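Local coordinates for 2S Albumin protein (Dolichos, PDB 6IX1) that is a seed albumin with a four-bladed hemopexin-type propeller fold, whose precise biological role is not firmly established but which probably serves as a storage protein, at residues A[128-140]-A[148-160]. Residues are numbered along the deposited sequence; the frame is centred on the assembly and turned at random.
With SO4 (sulfate ion), chain E.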
ATOM      1  N   LYS A 128     -14.269  -4.192   6.659  1.00 10.03           N
ATOM      2  CA  LYS A 128     -13.821  -3.256   5.613  1.00  9.10           C
ATOM      3  C   LYS A 128     -12.657  -2.380   6.120  1.00  8.32           C
ATOM      4  O   LYS A 128     -12.477  -1.311   5.610  1.00  9.40           O
ATOM      5  CB  LYS A 128     -14.970  -2.470   5.027  1.00 10.65           C
ATOM      6  CG  LYS A 128     -16.007  -3.440   4.465  1.00 17.98           C
ATOM      7  CD  LYS A 128     -16.665  -3.170   3.194  1.00 19.64           C
ATOM      8  CE  LYS A 128     -17.346  -4.427   2.664  1.00 23.88           C
ATOM      9  NZ  LYS A 128     -18.173  -5.125   3.684  1.00 28.19           N
ATOM     10  N   GLU A 129     -11.882  -2.896   7.074  1.00  8.62           N
ATOM     11  CA  GLU A 129     -10.824  -2.089   7.634  1.00  9.61           C
ATOM     12  C   GLU A 129      -9.559  -2.087   6.768  1.00  9.35           C
ATOM     13  O   GLU A 129      -9.241  -3.041   6.058  1.00  9.32           O
ATOM     14  CB  GLU A 129     -10.449  -2.521   9.016  1.00 11.60           C
ATOM     15  CG  GLU A 129     -11.543  -2.148  10.008  1.00 11.88           C
ATOM     16  CD  GLU A 129     -11.273  -2.565  11.444  1.00 10.82           C
ATOM     17  OE1 GLU A 129     -10.068  -2.736  11.746  1.00 12.71           O
ATOM     18  OE2 GLU A 129     -12.261  -2.728  12.174  1.00 15.11           O
ATOM     19  N   VAL A 130      -8.887  -0.969   6.854  1.00  8.65           N
ATOM     20  CA  VAL A 130      -7.614  -0.658   6.205  1.00  7.64           C
ATOM     21  C   VAL A 130      -6.694  -0.051   7.238  1.00  7.98           C
ATOM     22  O   VAL A 130      -7.088   0.920   7.950  1.00 10.01           O
ATOM     23  CB  VAL A 130      -7.823   0.320   5.064  1.00  8.33           C
ATOM     24  CG1 VAL A 130      -6.511   0.712   4.453  1.00  9.00           C
ATOM     25  CG2 VAL A 130      -8.764  -0.236   4.017  1.00  9.18           C
ATOM     26  N   TYR A 131      -5.493  -0.576   7.377  1.00  7.95           N
ATOM     27  CA  TYR A 131      -4.431  -0.018   8.228  1.00  8.07           C
ATOM     28  C   TYR A 131      -3.834   1.173   7.530  1.00  7.47           C
ATOM     29  O   TYR A 131      -3.511   1.104   6.358  1.00  8.26           O
ATOM     30  CB  TYR A 131      -3.346  -1.019   8.530  1.00  7.85           C
ATOM     31  CG  TYR A 131      -3.844  -2.151   9.387  1.00  8.80           C
ATOM     32  CD1 TYR A 131      -3.807  -2.098  10.756  1.00  8.62           C
ATOM     33  CD2 TYR A 131      -4.264  -3.355   8.856  1.00 11.34           C
ATOM     34  CE1 TYR A 131      -4.294  -3.073  11.581  1.00  9.44           C
ATOM     35  CE2 TYR A 131      -4.724  -4.355   9.691  1.00 11.61           C
ATOM     36  CZ  TYR A 131      -4.732  -4.248  11.051  1.00 11.43           C
ATOM     37  OH  TYR A 131      -5.082  -5.301  11.812  1.00 15.34           O
ATOM     38  N   LEU A 132      -3.672   2.283   8.238  1.00  7.29           N
ATOM     39  CA  LEU A 132      -3.046   3.536   7.813  1.00  7.85           C
ATOM     40  C   LEU A 132      -1.808   3.822   8.692  1.00  7.05           C
ATOM     41  O   LEU A 132      -1.949   3.768   9.914  1.00  9.41           O
ATOM     42  CB  LEU A 132      -4.034   4.716   7.892  1.00  8.29           C
ATOM     43  CG  LEU A 132      -5.370   4.545   7.173  1.00  8.28           C
ATOM     44  CD1 LEU A 132      -6.151   5.788   7.387  1.00  8.63           C
ATOM     45  CD2 LEU A 132      -5.263   4.323   5.671  1.00  8.47           C
ATOM     46  N   PHE A 133      -0.690   4.173   8.052  1.00  6.79           N
ATOM     47  CA  PHE A 133       0.561   4.386   8.770  1.00  8.29           C
ATOM     48  C   PHE A 133       1.073   5.776   8.443  1.00  8.37           C
ATOM     49  O   PHE A 133       1.035   6.183   7.273  1.00  8.60           O
ATOM     50  CB  PHE A 133       1.628   3.383   8.336  1.00  7.18           C
ATOM     51  CG  PHE A 133       1.225   1.980   8.675  1.00  7.04           C
ATOM     52  CD1 PHE A 133       1.482   1.495   9.946  1.00  8.93           C
ATOM     53  CD2 PHE A 133       0.549   1.130   7.769  1.00  8.70           C
ATOM     54  CE1 PHE A 133       1.068   0.223  10.339  1.00  7.63           C
ATOM     55  CE2 PHE A 133       0.167  -0.136   8.161  1.00  7.80           C
ATOM     56  CZ  PHE A 133       0.467  -0.609   9.410  1.00  7.88           C
ATOM     57  N   LYS A 134       1.542   6.494   9.474  1.00  8.63           N
ATOM     58  CA  LYS A 134       2.151   7.822   9.280  1.00  8.83           C
ATOM     59  C   LYS A 134       3.217   7.998  10.343  1.00  8.02           C
ATOM     60  O   LYS A 134       2.884   7.955  11.570  1.00  7.62           O
ATOM     61  CB  LYS A 134       1.147   8.984   9.421  1.00  8.69           C
ATOM     62  CG  LYS A 134       1.722  10.366   9.250  1.00 10.83           C
ATOM     63  CD  LYS A 134       2.394  10.628   7.925  1.00 11.59           C
ATOM     64  CE  LYS A 134       2.689  12.084   7.736  1.00 12.83           C
ATOM     65  NZ  LYS A 134       1.429  12.784   7.571  1.00 12.89           N
ATOM     66  N   GLY A 135       4.482   8.183   9.955  1.00  8.57           N
ATOM     67  CA  GLY A 135       5.550   8.112  10.964  1.00  8.18           C
ATOM     68  C   GLY A 135       5.460   6.852  11.764  1.00  7.79           C
ATOM     69  O   GLY A 135       5.192   5.788  11.219  1.00  7.99           O
ATOM     70  N   ASN A 136       5.654   6.936  13.064  1.00  7.38           N
ATOM     71  CA  ASN A 136       5.593   5.760  13.950  1.00  7.63           C
ATOM     72  C   ASN A 136       4.200   5.511  14.494  1.00  6.45           C
ATOM     73  O   ASN A 136       4.036   4.711  15.420  1.00  7.90           O
ATOM     74  CB  ASN A 136       6.597   5.875  15.056  1.00  7.12           C
ATOM     75  CG  ASN A 136       6.230   6.811  16.193  1.00  9.16           C
ATOM     76  OD1 ASN A 136       5.421   7.696  15.982  1.00  8.94           O
ATOM     77  ND2 ASN A 136       6.885   6.577  17.336  1.00 16.04           N
ATOM     78  N   LYS A 137       3.212   6.081  13.843  1.00  7.53           N
ATOM     79  CA  LYS A 137       1.830   6.018  14.260  1.00  7.26           C
ATOM     80  C   LYS A 137       0.988   5.219  13.223  1.00  7.07           C
ATOM     81  O   LYS A 137       1.335   5.132  12.046  1.00  8.03           O
ATOM     82  CB  LYS A 137       1.229   7.397  14.431  1.00  7.63           C
ATOM     83  CG  LYS A 137       1.892   8.322  15.439  1.00  9.20           C
ATOM     84  CD  LYS A 137       1.693   7.946  16.857  1.00  9.65           C
ATOM     85  CE  LYS A 137       2.410   8.871  17.837  1.00  9.92           C
ATOM     86  NZ  LYS A 137       3.802   8.407  18.140  1.00 10.80           N
ATOM     87  N   TYR A 138      -0.122   4.652  13.700  1.00  5.90           N
ATOM     88  CA  TYR A 138      -1.027   3.968  12.816  1.00  6.43           C
ATOM     89  C   TYR A 138      -2.456   4.017  13.332  1.00  6.40           C
ATOM     90  O   TYR A 138      -2.686   4.081  14.580  1.00  7.17           O
ATOM     91  CB  TYR A 138      -0.589   2.518  12.595  1.00  7.09           C
ATOM     92  CG  TYR A 138      -1.223   1.496  13.479  1.00  6.78           C
ATOM     93  CD1 TYR A 138      -0.831   1.381  14.802  1.00  8.61           C
ATOM     94  CD2 TYR A 138      -2.293   0.752  13.059  1.00  7.97           C
ATOM     95  CE1 TYR A 138      -1.418   0.451  15.645  1.00  8.45           C
ATOM     96  CE2 TYR A 138      -2.874  -0.186  13.855  1.00  8.31           C
ATOM     97  CZ  TYR A 138      -2.449  -0.315  15.157  1.00  8.52           C
ATOM     98  OH  TYR A 138      -2.954  -1.223  16.026  1.00  9.62           O
ATOM     99  N   GLY A 139      -3.398   3.921  12.441  1.00  7.64           N
ATOM    100  CA  GLY A 139      -4.783   3.676  12.758  1.00  8.96           C
ATOM    101  C   GLY A 139      -5.455   2.832  11.767  1.00  8.54           C
ATOM    102  O   GLY A 139      -4.770   2.197  10.898  1.00  9.19           O
ATOM    103  N   ARG A 140      -6.744   2.676  11.887  1.00 10.86           N
ATOM    104  CA  ARG A 140      -7.546   1.882  10.971  1.00 11.10           C
ATOM    105  C   ARG A 140      -8.776   2.642  10.547  1.00 10.99           C
ATOM    106  O   ARG A 140      -9.451   3.212  11.427  1.00 11.85           O
ATOM    107  CB  ARG A 140      -8.027   0.602  11.628  1.00 13.95           C
ATOM    108  CG  ARG A 140      -7.079  -0.242  12.443  1.00 17.31           C
ATOM    109  CD  ARG A 140      -7.862  -0.742  13.607  1.00 26.03           C
ATOM    110  NE  ARG A 140      -7.048  -0.951  14.755  1.00 18.69           N
ATOM    111  CZ  ARG A 140      -6.996  -0.212  15.845  1.00 16.30           C
ATOM    112  NH1 ARG A 140      -6.286  -0.699  16.824  1.00 15.90           N
ATOM    113  NH2 ARG A 140      -7.763   0.834  16.064  1.00 17.68           N
ATOM    114  N   LEU A 148     -13.151   6.143  11.444  1.00 10.78           N
ATOM    115  CA  LEU A 148     -11.878   5.788  12.042  1.00 11.08           C
ATOM    116  C   LEU A 148     -12.308   4.752  13.091  1.00 11.28           C
ATOM    117  O   LEU A 148     -13.181   5.051  13.934  1.00 13.37           O
ATOM    118  CB  LEU A 148     -11.194   7.052  12.604  1.00 10.41           C
ATOM    119  CG  LEU A 148      -9.843   6.844  13.217  1.00 12.99           C
ATOM    120  CD1 LEU A 148      -8.802   6.601  12.153  1.00 11.60           C
ATOM    121  CD2 LEU A 148      -9.533   8.028  14.068  1.00 12.76           C
ATOM    122  N   VAL A 149     -11.697   3.619  13.115  1.00 11.53           N
ATOM    123  CA  VAL A 149     -11.896   2.534  14.065  1.00 12.46           C
ATOM    124  C   VAL A 149     -10.877   2.738  15.189  1.00 12.65           C
ATOM    125  O   VAL A 149      -9.684   2.417  14.968  1.00 13.92           O
ATOM    126  CB  VAL A 149     -11.795   1.198  13.365  1.00 12.76           C
ATOM    127  CG1 VAL A 149     -12.016   0.075  14.301  1.00 13.66           C
ATOM    128  CG2 VAL A 149     -12.813   1.129  12.280  1.00 15.90           C
ATOM    129  N   GLY A 150     -11.363   3.168  16.358  1.00 12.70           N
ATOM    130  CA  GLY A 150     -10.468   3.418  17.491  1.00 12.33           C
ATOM    131  C   GLY A 150      -9.638   4.659  17.374  1.00 10.48           C
ATOM    132  O   GLY A 150     -10.109   5.746  16.903  1.00 12.02           O
ATOM    133  N   THR A 151      -8.384   4.500  17.775  1.00  9.06           N
ATOM    134  CA  THR A 151      -7.522   5.674  17.927  1.00  8.55           C
ATOM    135  C   THR A 151      -6.261   5.478  17.161  1.00  6.52           C
ATOM    136  O   THR A 151      -6.003   4.350  16.667  1.00  8.38           O
ATOM    137  CB  THR A 151      -7.262   5.958  19.403  1.00  9.55           C
ATOM    138  OG1 THR A 151      -6.358   4.974  19.946  1.00 11.03           O
ATOM    139  CG2 THR A 151      -8.540   6.106  20.194  1.00 11.61           C
ATOM    140  N   ILE A 152      -5.458   6.519  17.095  1.00  7.02           N
ATOM    141  CA  ILE A 152      -4.216   6.486  16.339  1.00  7.12           C
ATOM    142  C   ILE A 152      -3.104   6.291  17.370  1.00  7.27           C
ATOM    143  O   ILE A 152      -2.980   7.093  18.353  1.00  8.21           O
ATOM    144  CB  ILE A 152      -4.030   7.756  15.529  1.00  7.85           C
ATOM    145  CG1 ILE A 152      -5.204   7.986  14.589  1.00  8.89           C
ATOM    146  CG2 ILE A 152      -2.686   7.702  14.842  1.00  8.47           C
ATOM    147  CD1 ILE A 152      -5.198   9.378  13.937  1.00  9.97           C
ATOM    148  N   ARG A 153      -2.373   5.205  17.322  1.00  6.99           N
ATOM    149  CA  ARG A 153      -1.431   4.693  18.318  1.00  6.42           C
ATOM    150  C   ARG A 153      -0.045   4.473  17.713  1.00  5.81           C
ATOM    151  O   ARG A 153       0.126   4.656  16.510  1.00  7.32           O
ATOM    152  CB  ARG A 153      -1.905   3.359  18.927  1.00  8.29           C
ATOM    153  CG  ARG A 153      -3.308   3.571  19.464  1.00  9.08           C
ATOM    154  CD  ARG A 153      -3.747   2.268  20.135  1.00 10.11           C
ATOM    155  NE  ARG A 153      -3.772   1.110  19.204  1.00 11.96           N
ATOM    156  CZ  ARG A 153      -3.794  -0.134  19.582  1.00 12.29           C
ATOM    157  NH1 ARG A 153      -3.763  -0.449  20.880  1.00 13.00           N
ATOM    158  NH2 ARG A 153      -3.800  -1.069  18.666  1.00 14.01           N
ATOM    159  N   ASN A 154       0.895   4.036  18.536  1.00  6.60           N
ATOM    160  CA  ASN A 154       2.177   3.687  17.934  1.00  7.60           C
ATOM    161  C   ASN A 154       1.952   2.379  17.157  1.00  7.42           C
ATOM    162  O   ASN A 154       1.218   1.501  17.595  1.00  6.91           O
ATOM    163  CB  ASN A 154       3.254   3.562  19.001  1.00  7.71           C
ATOM    164  CG  ASN A 154       3.716   4.879  19.554  1.00  9.65           C
ATOM    165  OD1 ASN A 154       3.233   5.932  19.232  1.00 10.00           O
ATOM    166  ND2 ASN A 154       4.693   4.830  20.401  1.00 12.97           N
ATOM    167  N   ILE A 155       2.756   2.258  16.105  1.00  6.64           N
ATOM    168  CA  ILE A 155       2.782   0.969  15.352  1.00  7.56           C
ATOM    169  C   ILE A 155       2.956  -0.212  16.293  1.00  7.43           C
ATOM    170  O   ILE A 155       2.258  -1.253  16.161  1.00  7.03           O
ATOM    171  CB  ILE A 155       3.892   1.021  14.314  1.00  7.81           C
ATOM    172  CG1 ILE A 155       3.523   2.013  13.212  1.00  7.45           C
ATOM    173  CG2 ILE A 155       4.207  -0.380  13.781  1.00  9.29           C
ATOM    174  CD1 ILE A 155       4.571   2.314  12.166  1.00  8.50           C
ATOM    175  N   THR A 156       3.845  -0.100  17.288  1.00  7.87           N
ATOM    176  CA  THR A 156       4.127  -1.248  18.129  1.00  7.66           C
ATOM    177  C   THR A 156       3.061  -1.474  19.197  1.00  6.98           C
ATOM    178  O   THR A 156       3.163  -2.452  19.921  1.00  8.55           O
ATOM    179  CB  THR A 156       5.515  -1.152  18.723  1.00  9.83           C
ATOM    180  OG1 THR A 156       5.634   0.075  19.431  1.00 10.64           O
ATOM    181  CG2 THR A 156       6.590  -1.307  17.686  1.00 12.61           C
ATOM    182  N   ASP A 157       2.130  -0.523  19.369  1.00  7.06           N
ATOM    183  CA  ASP A 157       0.951  -0.877  20.217  1.00  6.67           C
ATOM    184  C   ASP A 157       0.081  -1.927  19.542  1.00  8.69           C
ATOM    185  O   ASP A 157      -0.503  -2.752  20.212  1.00  8.98           O
ATOM    186  CB  ASP A 157       0.074   0.340  20.486  1.00  7.34           C
ATOM    187  CG  ASP A 157       0.810   1.407  21.340  1.00  7.22           C
ATOM    188  OD1 ASP A 157       1.511   0.965  22.246  1.00  9.77           O
ATOM    189  OD2 ASP A 157       0.584   2.595  21.087  1.00  8.36           O
ATOM    190  N   GLY A 158      -0.058  -1.921  18.224  1.00  7.16           N
ATOM    191  CA  GLY A 158      -0.768  -2.951  17.478  1.00  7.70           C
ATOM    192  C   GLY A 158       0.099  -4.124  17.116  1.00  7.76           C
ATOM    193  O   GLY A 158      -0.395  -5.244  17.007  1.00  8.39           O
ATOM    194  N   PHE A 159       1.363  -3.807  16.816  1.00  7.12           N
ATOM    195  CA  PHE A 159       2.319  -4.787  16.222  1.00  6.53           C
ATOM    196  C   PHE A 159       3.598  -4.837  17.039  1.00  7.35           C
ATOM    197  O   PHE A 159       4.646  -4.497  16.521  1.00  7.56           O
ATOM    198  CB  PHE A 159       2.547  -4.428  14.743  1.00  6.64           C
ATOM    199  CG  PHE A 159       1.337  -4.362  13.903  1.00  7.51           C
ATOM    200  CD1 PHE A 159       0.898  -5.497  13.248  1.00  9.12           C
ATOM    201  CD2 PHE A 159       0.673  -3.163  13.719  1.00  9.60           C
ATOM    202  CE1 PHE A 159      -0.243  -5.451  12.480  1.00 10.22           C
ATOM    203  CE2 PHE A 159      -0.471  -3.134  12.938  1.00 10.89           C
ATOM    204  CZ  PHE A 159      -0.894  -4.264  12.297  1.00 10.19           C
ATOM    205  N   PRO A 160       3.506  -5.288  18.325  1.00  7.48           N
ATOM    206  CA  PRO A 160       4.717  -5.413  19.114  1.00  7.99           C
ATOM    207  C   PRO A 160       5.748  -6.357  18.489  1.00  7.62           C
ATOM    208  O   PRO A 160       6.909  -6.242  18.803  1.00  7.57           O
ATOM    209  CB  PRO A 160       4.264  -5.890  20.488  1.00  8.92           C
ATOM    210  CG  PRO A 160       2.923  -6.541  20.169  1.00  8.42           C
ATOM    211  CD  PRO A 160       2.304  -5.700  19.074  1.00  7.73           C
TER
HETATM  212  S   SO4 E 302      -5.146  -4.124  15.097  1.00 15.74           S
HETATM  213  O1  SO4 E 302      -6.387  -4.308  14.246  1.00 20.90           O
HETATM  214  O2  SO4 E 302      -4.306  -5.020  14.298  1.00 14.03           O
HETATM  215  O3  SO4 E 302      -5.552  -4.638  16.302  1.00 18.25           O
HETATM  216  O4  SO4 E 302      -4.868  -2.742  15.068  1.00 12.23           O
HETATM  217  O   HOH W   1      -4.305   2.109  16.418  1.00 10.92           O
HETATM  218  O   HOH W   2      -7.605   3.965  14.304  1.00 10.41           O
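In this blade of the hemopexin-type propeller, strand 151-154 runs antiparallel to strand 137-140, and Tyr138 pairs with Arg153 through two backbone bonds: Tyr138 N to Arg153 O, 2.8 Å, and Arg153 N to Tyr138 O, 3.0 Å. Their side chains lie side by side on one face. Arg153, bent at chi3 (-60°), brings NH2 to Tyr138 OH at 2.8 Å, and Tyr138 OH donates to sulfate O4 at 2.6 Å. Arg140 grips O4 with NE and NH1, while its NH2 reaches Val149 O (2.7 Å) in the guanidinium plane. The sulfate, probably from the crystallisation liquor, sits beside two arginines and would offset their charge; Tyr131 OH, near both O1 and O2, and Gly199 N also bond to it. A water links Tyr138 O, Thr151 O and Arg153 NE. Phe159 turns its edge to the face of Tyr138 opposite this water (planes at 63°) and, offset, to that of Tyr131 (65°). At the hairpin end, Ile155 N bonds to Asn136 O (2.9 Å), and Lys137 NZ bridges Asn136 OD1 and Asn154 OD1 (both 2.8 Å). An outermost strand running into a short, weakly bonded helical turn is the usual end of a hemopexin-type blade.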